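Local coordinates for clavulanic acid biosynthesis oligopeptide binding protein 2 (Streptomyces clavuligerus, PDB 2WOL), which probably binds oligopeptides as a solute-binding protein of the clavulanic acid biosynthesis pathway, at residues Y215-H220 and L226-N231; A41-L46 and W57-L62; G33-V38 and Y551-M556. All coordinates share one frame; numbering follows the deposited sequence.

Interaction 1. Residues Y215-H220 and L226-N231; sequences YRVARH and LHLERN
A classic beta bulge interrupts the antiparallel hairpin of strands 215-221 and 225-230, where A218 and R219 both face H227. The carbonyl oxygen of H227 takes both amides from the same face of its plane, A218 N at 2.8 Å and R219 N at 3.3 Å. Beyond the bulge, R216 and E229 form a hydrogen-bonded pair, with R216 N 2.8 Å from E229 O. On one face of the sheet their side chains form a salt bridge: R216 NE lies 2.7 Å from E229 OE2, on the anti side and tilted 21° from the carboxylate plane, and R216 NH2 adds a weak bond. Both place CG between backbone N and carbonyl carbon (chi1 65° and 59°) and then run out extended, which brings R216 NE and E229 OE2 together. On the opposite face V217, L226 and L228 pack beside H220, with V217 CG1 3.8 Å from L226 CD1. The Y215 ring and R230 chain run alongside each other, though Y215 OH bonds to P246 O, and R230 to A244 O and D247. Charge is thus matched by charge beside the paired strands, while two N-H donors on H227 O take up the bulge's extra residue.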
loop_
_atom_site.group_PDB
_atom_site.type_symbol
_atom_site.label_atom_id
_atom_site.label_comp_id
_atom_site.label_asym_id
_atom_site.label_seq_id
_atom_site.Cartn_x
_atom_site.Cartn_y
_atom_site.Cartn_z
ATOM N N TYR A 215 18.657 -2.568 13.486
ATOM C CA TYR A 215 19.595 -3.140 12.522
ATOM C C TYR A 215 20.126 -2.089 11.569
ATOM O O TYR A 215 19.504 -1.046 11.361
ATOM C CB TYR A 215 18.949 -4.301 11.745
ATOM C CG TYR A 215 18.466 -5.368 12.689
ATOM C CD1 TYR A 215 17.222 -5.253 13.307
ATOM C CD2 TYR A 215 19.272 -6.458 13.014
ATOM C CE1 TYR A 215 16.784 -6.197 14.212
ATOM C CE2 TYR A 215 18.837 -7.420 13.919
ATOM C CZ TYR A 215 17.591 -7.279 14.512
ATOM O OH TYR A 215 17.121 -8.201 15.415
ATOM N N ARG A 216 21.291 -2.377 11.009
ATOM C CA ARG A 216 21.881 -1.544 9.979
ATOM C C ARG A 216 22.321 -2.426 8.817
ATOM O O ARG A 216 22.498 -3.640 8.979
ATOM C CB ARG A 216 23.059 -0.742 10.544
ATOM C CG ARG A 216 24.251 -1.578 10.995
ATOM C CD ARG A 216 25.361 -0.679 11.506
ATOM N NE ARG A 216 26.491 -1.445 12.017
ATOM C CZ ARG A 216 27.476 -0.939 12.757
ATOM N NH1 ARG A 216 27.481 0.346 13.094
ATOM N NH2 ARG A 216 28.459 -1.730 13.167
ATOM N N VAL A 217 22.490 -1.815 7.648
ATOM C CA VAL A 217 22.958 -2.524 6.465
ATOM C C VAL A 217 24.427 -2.916 6.639
ATOM O O VAL A 217 25.288 -2.053 6.829
ATOM C CB VAL A 217 22.797 -1.669 5.182
ATOM C CG1 VAL A 217 23.266 -2.443 3.958
ATOM C CG2 VAL A 217 21.351 -1.208 5.009
ATOM N N ALA A 218 24.701 -4.219 6.588
ATOM C CA ALA A 218 26.071 -4.726 6.654
ATOM C C ALA A 218 26.653 -4.864 5.252
ATOM O O ALA A 218 27.827 -4.553 5.018
ATOM C CB ALA A 218 26.115 -6.061 7.383
ATOM N N ARG A 219 25.824 -5.333 4.322
ATOM C CA ARG A 219 26.230 -5.488 2.934
ATOM C C ARG A 219 25.013 -5.574 2.027
ATOM O O ARG A 219 24.038 -6.243 2.352
ATOM C CB ARG A 219 27.101 -6.736 2.759
ATOM C CG ARG A 219 27.784 -6.828 1.408
ATOM C CD ARG A 219 28.507 -8.147 1.259
ATOM N NE ARG A 219 28.713 -8.473 -0.148
ATOM C CZ ARG A 219 28.934 -9.697 -0.615
ATOM N NH1 ARG A 219 28.974 -10.736 0.214
ATOM N NH2 ARG A 219 29.104 -9.884 -1.916
ATOM N N HIS A 220 25.081 -4.877 0.898
ATOM C CA HIS A 220 24.096 -5.015 -0.160
ATOM C C HIS A 220 24.840 -5.321 -1.451
ATOM O O HIS A 220 25.689 -4.538 -1.886
ATOM C CB HIS A 220 23.263 -3.737 -0.306
ATOM C CG HIS A 220 22.310 -3.758 -1.463
ATOM N ND1 HIS A 220 21.430 -4.794 -1.692
ATOM C CD2 HIS A 220 22.089 -2.854 -2.447
ATOM C CE1 HIS A 220 20.714 -4.532 -2.771
ATOM N NE2 HIS A 220 21.095 -3.361 -3.249
ATOM N N LEU A 226 21.205 -9.000 0.671
ATOM C CA LEU A 226 21.209 -7.881 1.595
ATOM C C LEU A 226 21.330 -8.459 2.993
ATOM O O LEU A 226 20.477 -9.238 3.426
ATOM C CB LEU A 226 19.924 -7.052 1.461
ATOM C CG LEU A 226 19.717 -5.907 2.457
ATOM C CD1 LEU A 226 20.762 -4.804 2.265
ATOM C CD2 LEU A 226 18.313 -5.347 2.320
ATOM N N HIS A 227 22.408 -8.097 3.680
ATOM C CA HIS A 227 22.656 -8.572 5.035
ATOM C C HIS A 227 22.542 -7.420 6.014
ATOM O O HIS A 227 23.099 -6.337 5.784
ATOM C CB HIS A 227 24.036 -9.231 5.130
ATOM C CG HIS A 227 24.123 -10.561 4.445
ATOM N ND1 HIS A 227 25.207 -11.398 4.583
ATOM C CD2 HIS A 227 23.251 -11.206 3.632
ATOM C CE1 HIS A 227 25.011 -12.494 3.871
ATOM N NE2 HIS A 227 23.829 -12.403 3.286
ATOM N N LEU A 228 21.804 -7.663 7.093
ATOM C CA LEU A 228 21.618 -6.698 8.164
ATOM C C LEU A 228 22.239 -7.222 9.447
ATOM O O LEU A 228 22.082 -8.394 9.794
ATOM C CB LEU A 228 20.130 -6.421 8.399
ATOM C CG LEU A 228 19.224 -6.039 7.221
ATOM C CD1 LEU A 228 17.858 -5.637 7.762
ATOM C CD2 LEU A 228 19.811 -4.917 6.363
ATOM N N GLU A 229 22.951 -6.339 10.139
ATOM C CA GLU A 229 23.540 -6.652 11.441
ATOM C C GLU A 229 22.933 -5.735 12.497
ATOM O O GLU A 229 22.297 -4.740 12.161
ATOM C CB GLU A 229 25.067 -6.484 11.395
ATOM C CG GLU A 229 25.512 -5.071 11.021
ATOM C CD GLU A 229 27.016 -4.901 10.953
ATOM O OE1 GLU A 229 27.741 -5.917 10.886
ATOM O OE2 GLU A 229 27.470 -3.737 10.953
ATOM N N ARG A 230 23.127 -6.066 13.770
ATOM C CA ARG A 230 22.621 -5.232 14.848
ATOM C C ARG A 230 23.234 -3.834 14.826
ATOM O O ARG A 230 24.425 -3.662 14.542
ATOM C CB ARG A 230 22.884 -5.877 16.206
ATOM C CG ARG A 230 22.052 -7.119 16.487
ATOM C CD ARG A 230 22.078 -7.432 17.978
ATOM N NE ARG A 230 21.382 -8.673 18.315
ATOM C CZ ARG A 230 20.068 -8.773 18.493
ATOM N NH1 ARG A 230 19.286 -7.709 18.364
ATOM N NH2 ARG A 230 19.529 -9.944 18.806
ATOM N N ASN A 231 22.394 -2.848 15.112
ATOM C CA ASN A 231 22.835 -1.484 15.347
ATOM C C ASN A 231 23.281 -1.392 16.810
ATOM O O ASN A 231 22.448 -1.468 17.714
ATOM C CB ASN A 231 21.685 -0.516 15.041
ATOM C CG ASN A 231 21.992 0.932 15.418
ATOM O OD1 ASN A 231 23.020 1.239 16.019
ATOM N ND2 ASN A 231 21.079 1.827 15.070
#

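Interaction 2. Residues A41-L46 and W57-L62; sequences ADVDSL and WLLQRL
The side-chain amide nitrogen of Q60 holds two waters, and through them helix 54-63 reaches the loop 41-46. One water accepts from Q60 NE2 at 2.9 Å and donates to S45 O at 2.7 Å. The other accepts from Q60 NE2 at 3.0 Å and donates to L46 O, also at 2.7 Å. Two successive loop carbonyls are therefore reached through water by a single NH2 group, while direct approach stops at 4.1 Å between Q60 NE2 and L46 O. The glutamine gets there by folding: its chain bends at chi2 (-69°), which swings the amide off the helix and across to the loop. Its other end is held as well, since Q60 OE1 accepts from N64 ND2 one turn further along the helix, which fixes which way round the amide sits. The apolar part of the contact is light, with V43 CG1 4.4 Å from L59 CD2. L46 and L59 also meet indirectly, because both pack on L226 of the strand 225-230. Within the loop, D42 OD1 and D44 OD1 each accept a weak bond from the next backbone amide, V43 N and S45 N, and D44 is also tied to T51 and Y52. The link between loop and helix is thus water-mediated: one NH2 serves the carbonyls of S45 and of buried L46, its orientation set by N64.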
loop_
_atom_site.group_PDB
_atom_site.type_symbol
_atom_site.label_atom_id
_atom_site.label_comp_id
_atom_site.label_asym_id
_atom_site.label_seq_id
_atom_site.Cartn_x
_atom_site.Cartn_y
_atom_site.Cartn_z
ATOM N N ALA A 41 12.842 -10.152 -6.057
ATOM C CA ALA A 41 13.272 -8.853 -6.562
ATOM C C ALA A 41 14.184 -8.151 -5.566
ATOM O O ALA A 41 14.070 -8.351 -4.358
ATOM C CB ALA A 41 12.069 -7.988 -6.871
ATOM N N ASP A 42 15.091 -7.329 -6.083
ATOM C CA ASP A 42 15.936 -6.479 -5.253
ATOM C C ASP A 42 15.090 -5.336 -4.692
ATOM O O ASP A 42 14.020 -5.021 -5.221
ATOM C CB ASP A 42 17.084 -5.919 -6.108
ATOM C CG ASP A 42 18.309 -5.516 -5.288
ATOM O OD1 ASP A 42 18.251 -5.480 -4.044
ATOM O OD2 ASP A 42 19.351 -5.225 -5.916
ATOM N N VAL A 43 15.567 -4.723 -3.615
ATOM C CA VAL A 43 14.968 -3.487 -3.123
ATOM C C VAL A 43 14.998 -2.431 -4.229
ATOM O O VAL A 43 15.903 -2.430 -5.071
ATOM C CB VAL A 43 15.702 -2.949 -1.864
ATOM C CG1 VAL A 43 15.653 -3.975 -0.740
ATOM C CG2 VAL A 43 17.154 -2.562 -2.179
ATOM N N ASP A 44 14.005 -1.546 -4.238
ATOM C CA ASP A 44 14.045 -0.409 -5.156
ATOM C C ASP A 44 15.055 0.647 -4.692
ATOM O O ASP A 44 15.700 1.302 -5.514
ATOM C CB ASP A 44 12.645 0.190 -5.405
ATOM C CG ASP A 44 11.904 0.571 -4.120
ATOM O OD1 ASP A 44 12.322 0.168 -3.016
ATOM O OD2 ASP A 44 10.876 1.274 -4.234
ATOM N N SER A 45 15.203 0.785 -3.376
ATOM C CA SER A 45 16.171 1.707 -2.784
ATOM C C SER A 45 16.425 1.366 -1.320
ATOM O O SER A 45 15.539 0.838 -0.635
ATOM C CB SER A 45 15.665 3.149 -2.894
ATOM O OG SER A 45 16.621 4.062 -2.379
ATOM N N LEU A 46 17.640 1.659 -0.858
ATOM C CA LEU A 46 17.963 1.629 0.570
ATOM C C LEU A 46 17.961 3.032 1.200
ATOM O O LEU A 46 18.243 3.193 2.389
ATOM C CB LEU A 46 19.293 0.908 0.828
ATOM C CG LEU A 46 19.322 -0.595 0.518
ATOM C CD1 LEU A 46 20.733 -1.136 0.659
ATOM C CD2 LEU A 46 18.357 -1.384 1.399
ATOM N N TRP A 57 9.057 -0.977 2.776
ATOM C CA TRP A 57 8.515 -0.251 3.931
ATOM C C TRP A 57 8.511 -1.169 5.153
ATOM O O TRP A 57 8.849 -0.756 6.262
ATOM C CB TRP A 57 7.099 0.262 3.670
ATOM C CG TRP A 57 6.986 1.230 2.532
ATOM C CD1 TRP A 57 7.996 1.955 1.963
ATOM C CD2 TRP A 57 5.787 1.585 1.821
ATOM N NE1 TRP A 57 7.503 2.739 0.948
ATOM C CE2 TRP A 57 6.152 2.532 0.837
ATOM C CE3 TRP A 57 4.442 1.191 1.920
ATOM C CZ2 TRP A 57 5.221 3.094 -0.046
ATOM C CZ3 TRP A 57 3.508 1.758 1.040
ATOM C CH2 TRP A 57 3.909 2.696 0.067
ATOM N N LEU A 58 8.132 -2.423 4.927
ATOM C CA LEU A 58 8.122 -3.441 5.967
ATOM C C LEU A 58 9.535 -3.698 6.504
ATOM O O LEU A 58 9.745 -3.765 7.717
ATOM C CB LEU A 58 7.513 -4.721 5.390
ATOM C CG LEU A 58 7.231 -5.916 6.292
ATOM C CD1 LEU A 58 6.052 -5.615 7.216
ATOM C CD2 LEU A 58 6.949 -7.117 5.411
ATOM N N LEU A 59 10.499 -3.826 5.593
ATOM C CA LEU A 59 11.903 -4.004 5.961
ATOM C C LEU A 59 12.458 -2.790 6.711
ATOM O O LEU A 59 13.316 -2.929 7.586
ATOM C CB LEU A 59 12.739 -4.280 4.711
ATOM C CG LEU A 59 14.232 -4.552 4.878
ATOM C CD1 LEU A 59 14.477 -5.876 5.589
ATOM C CD2 LEU A 59 14.892 -4.537 3.518
ATOM N N GLN A 60 11.974 -1.602 6.359
ATOM C CA GLN A 60 12.409 -0.374 7.022
ATOM C C GLN A 60 12.084 -0.337 8.516
ATOM O O GLN A 60 12.708 0.409 9.271
ATOM C CB GLN A 60 11.853 0.862 6.302
ATOM C CG GLN A 60 12.684 1.261 5.082
ATOM C CD GLN A 60 14.058 1.807 5.440
ATOM O OE1 GLN A 60 14.337 2.131 6.598
ATOM N NE2 GLN A 60 14.920 1.919 4.439
ATOM N N ARG A 61 11.124 -1.152 8.948
ATOM C CA ARG A 61 10.813 -1.248 10.375
ATOM C C ARG A 61 11.997 -1.818 11.175
ATOM O O ARG A 61 12.093 -1.603 12.379
ATOM C CB ARG A 61 9.528 -2.052 10.608
ATOM C CG ARG A 61 8.269 -1.257 10.286
ATOM C CD ARG A 61 7.026 -2.130 10.150
ATOM N NE ARG A 61 6.606 -2.800 11.387
ATOM C CZ ARG A 61 5.974 -2.212 12.404
ATOM N NH1 ARG A 61 5.720 -0.906 12.396
ATOM N NH2 ARG A 61 5.612 -2.937 13.455
ATOM N N LEU A 62 12.897 -2.529 10.498
ATOM C CA LEU A 62 14.126 -3.030 11.134
ATOM C C LEU A 62 15.263 -2.015 11.116
ATOM O O LEU A 62 16.140 -2.039 11.986
ATOM C CB LEU A 62 14.616 -4.303 10.439
ATOM C CG LEU A 62 13.816 -5.596 10.611
ATOM C CD1 LEU A 62 12.668 -5.678 9.608
ATOM C CD2 LEU A 62 14.735 -6.792 10.445
HETATM O O HOH W 1 14.581 2.175 1.545
HETATM O O HOH W 2 17.712 2.748 5.022
#

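Interaction 3. Residues G33-V38 and Y551-M556; sequences GTLRLV and YDIQAM
Strand 34-39 runs past a 3-10 turn at 553-555 without pairing with it; the closest alpha carbons, those of L35 and M556, are 8.1 Å apart. The turn follows an inverse gamma turn centred on D552 and is closed by backbone bonds from A555 N to D552 O and from M556 N to I553 O. Across this gap the alternation of the strand sends L35 and L37 toward the turn, and I553 CG2 meets both, 3.7 Å from L37 CD1 and 4.0 Å from L35 CD2. I553 CG2 stands opposite its backbone N, with CG1 beside that nitrogen (chi1 -56°), which turns the methyl to the strand. L37 and I553 pass one another pointing opposite ways, whereas L35 comes in at a slant and also touches M556, its CD2 being 4.3 Å from M556 CB. Q554 NE2 donates to D552 OD2 at 3.0 Å from above the carboxylate plane. This is plain apolar packing of four buried residues, joining a strand near the chain's start to a turn more than 500 residues later. I271 of strand 271-272 packs on L37, I553 and M556, L58 of helix 54-63 covers I553, and V249 and L251 of strand 248-253 also touch L37.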
loop_
_atom_site.group_PDB
_atom_site.type_symbol
_atom_site.label_atom_id
_atom_site.label_comp_id
_atom_site.label_asym_id
_atom_site.label_seq_id
_atom_site.Cartn_x
_atom_site.Cartn_y
_atom_site.Cartn_z
ATOM N N GLY A 33 20.370 -16.003 16.516
ATOM C CA GLY A 33 20.175 -16.671 15.240
ATOM C C GLY A 33 20.136 -15.716 14.065
ATOM O O GLY A 33 20.150 -14.491 14.233
ATOM N N THR A 34 20.096 -16.294 12.870
ATOM C CA THR A 34 20.038 -15.531 11.635
ATOM C C THR A 34 18.692 -15.783 10.970
ATOM O O THR A 34 18.339 -16.932 10.695
ATOM C CB THR A 34 21.188 -15.931 10.695
ATOM O OG1 THR A 34 22.436 -15.611 11.323
ATOM C CG2 THR A 34 21.096 -15.193 9.366
ATOM N N LEU A 35 17.943 -14.711 10.729
ATOM C CA LEU A 35 16.668 -14.814 10.028
ATOM C C LEU A 35 16.947 -14.804 8.533
ATOM O O LEU A 35 17.471 -13.826 7.997
ATOM C CB LEU A 35 15.723 -13.673 10.419
ATOM C CG LEU A 35 14.314 -13.676 9.807
ATOM C CD1 LEU A 35 13.469 -14.879 10.263
ATOM C CD2 LEU A 35 13.607 -12.374 10.130
ATOM N N ARG A 36 16.607 -15.907 7.873
ATOM C CA ARG A 36 16.879 -16.076 6.452
ATOM C C ARG A 36 15.651 -15.718 5.631
ATOM O O ARG A 36 14.653 -16.444 5.624
ATOM C CB ARG A 36 17.337 -17.507 6.163
ATOM C CG ARG A 36 18.679 -17.866 6.797
ATOM C CD ARG A 36 18.974 -19.361 6.707
ATOM N NE ARG A 36 18.900 -19.861 5.333
ATOM C CZ ARG A 36 19.897 -19.826 4.448
ATOM N NH1 ARG A 36 21.081 -19.314 4.772
ATOM N NH2 ARG A 36 19.709 -20.309 3.227
ATOM N N LEU A 37 15.730 -14.570 4.964
ATOM C CA LEU A 37 14.632 -14.057 4.152
ATOM C C LEU A 37 14.932 -14.254 2.676
ATOM O O LEU A 37 16.088 -14.411 2.280
ATOM C CB LEU A 37 14.392 -12.570 4.445
ATOM C CG LEU A 37 14.058 -12.185 5.891
ATOM C CD1 LEU A 37 13.894 -10.688 6.016
ATOM C CD2 LEU A 37 12.802 -12.905 6.372
ATOM N N VAL A 38 13.882 -14.247 1.863
ATOM C CA VAL A 38 14.053 -14.391 0.425
ATOM C C VAL A 38 13.092 -13.463 -0.329
ATOM O O VAL A 38 12.011 -13.134 0.161
ATOM C CB VAL A 38 13.925 -15.884 -0.009
ATOM C CG1 VAL A 38 12.515 -16.425 0.236
ATOM C CG2 VAL A 38 14.374 -16.081 -1.456
ATOM N N TYR A 551 3.445 -10.349 6.695
ATOM C CA TYR A 551 4.007 -10.641 8.012
ATOM C C TYR A 551 4.873 -9.489 8.511
ATOM O O TYR A 551 5.620 -8.888 7.736
ATOM C CB TYR A 551 4.884 -11.885 7.952
ATOM C CG TYR A 551 4.181 -13.206 7.708
ATOM C CD1 TYR A 551 4.788 -14.193 6.928
ATOM C CD2 TYR A 551 2.934 -13.477 8.261
ATOM C CE1 TYR A 551 4.173 -15.420 6.712
ATOM C CE2 TYR A 551 2.301 -14.692 8.040
ATOM C CZ TYR A 551 2.929 -15.660 7.269
ATOM O OH TYR A 551 2.335 -16.884 7.042
ATOM N N ASP A 552 4.793 -9.195 9.807
ATOM C CA ASP A 552 5.661 -8.173 10.384
ATOM C C ASP A 552 7.035 -8.773 10.663
ATOM O O ASP A 552 7.303 -9.289 11.748
ATOM C CB ASP A 552 5.055 -7.575 11.650
ATOM C CG ASP A 552 5.739 -6.287 12.074
ATOM O OD1 ASP A 552 6.458 -5.684 11.245
ATOM O OD2 ASP A 552 5.541 -5.867 13.235
ATOM N N ILE A 553 7.893 -8.709 9.652
ATOM C CA ILE A 553 9.238 -9.268 9.704
ATOM C C ILE A 553 9.997 -8.877 10.971
ATOM O O ILE A 553 10.641 -9.717 11.588
ATOM C CB ILE A 553 10.058 -8.832 8.462
ATOM C CG1 ILE A 553 9.336 -9.227 7.163
ATOM C CG2 ILE A 553 11.493 -9.366 8.524
ATOM C CD1 ILE A 553 9.108 -10.719 6.959
ATOM N N GLN A 554 9.912 -7.603 11.354
ATOM C CA GLN A 554 10.695 -7.088 12.479
ATOM C C GLN A 554 10.376 -7.779 13.810
ATOM O O GLN A 554 11.203 -7.786 14.716
ATOM C CB GLN A 554 10.552 -5.565 12.596
ATOM C CG GLN A 554 9.196 -5.064 13.072
ATOM C CD GLN A 554 9.065 -5.068 14.581
ATOM O OE1 GLN A 554 10.065 -4.993 15.300
ATOM N NE2 GLN A 554 7.832 -5.142 15.074
ATOM N N ALA A 555 9.177 -8.346 13.915
ATOM C CA ALA A 555 8.740 -9.001 15.150
ATOM C C ALA A 555 9.272 -10.427 15.295
ATOM O O ALA A 555 9.227 -11.004 16.383
ATOM C CB ALA A 555 7.227 -9.003 15.226
ATOM N N MET A 556 9.777 -10.988 14.200
ATOM C CA MET A 556 10.123 -12.405 14.142
ATOM C C MET A 556 11.414 -12.737 14.866
ATOM O O MET A 556 12.333 -11.925 14.931
ATOM C CB MET A 556 10.243 -12.860 12.693
ATOM C CG MET A 556 8.942 -12.859 11.942
ATOM S SD MET A 556 9.227 -13.170 10.200
ATOM C CE MET A 556 7.532 -13.222 9.624
#

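How the interactions relate
All three contacts lie on the same side of the chain's centre, gathered round helix 54-63 and the five-stranded sheet to which strands 34-39, 215-221 and 225-230 belong. Interactions 1 and 2 have centres 12 Å apart and touch directly: L226 CD2 packs 3.7 Å from L59 CD2, and Y215 N probably bonds to L62 O at 3.0 Å. The helix meets interaction 3 too, where R61 NE forms a salt bridge with D552 OD1 at 2.9 Å. Interactions 1 and 3 do not touch; their nearest atoms are about 6 Å apart. Along the chain, both other contacts are nested within the loop closed by 33-38 and 551-556.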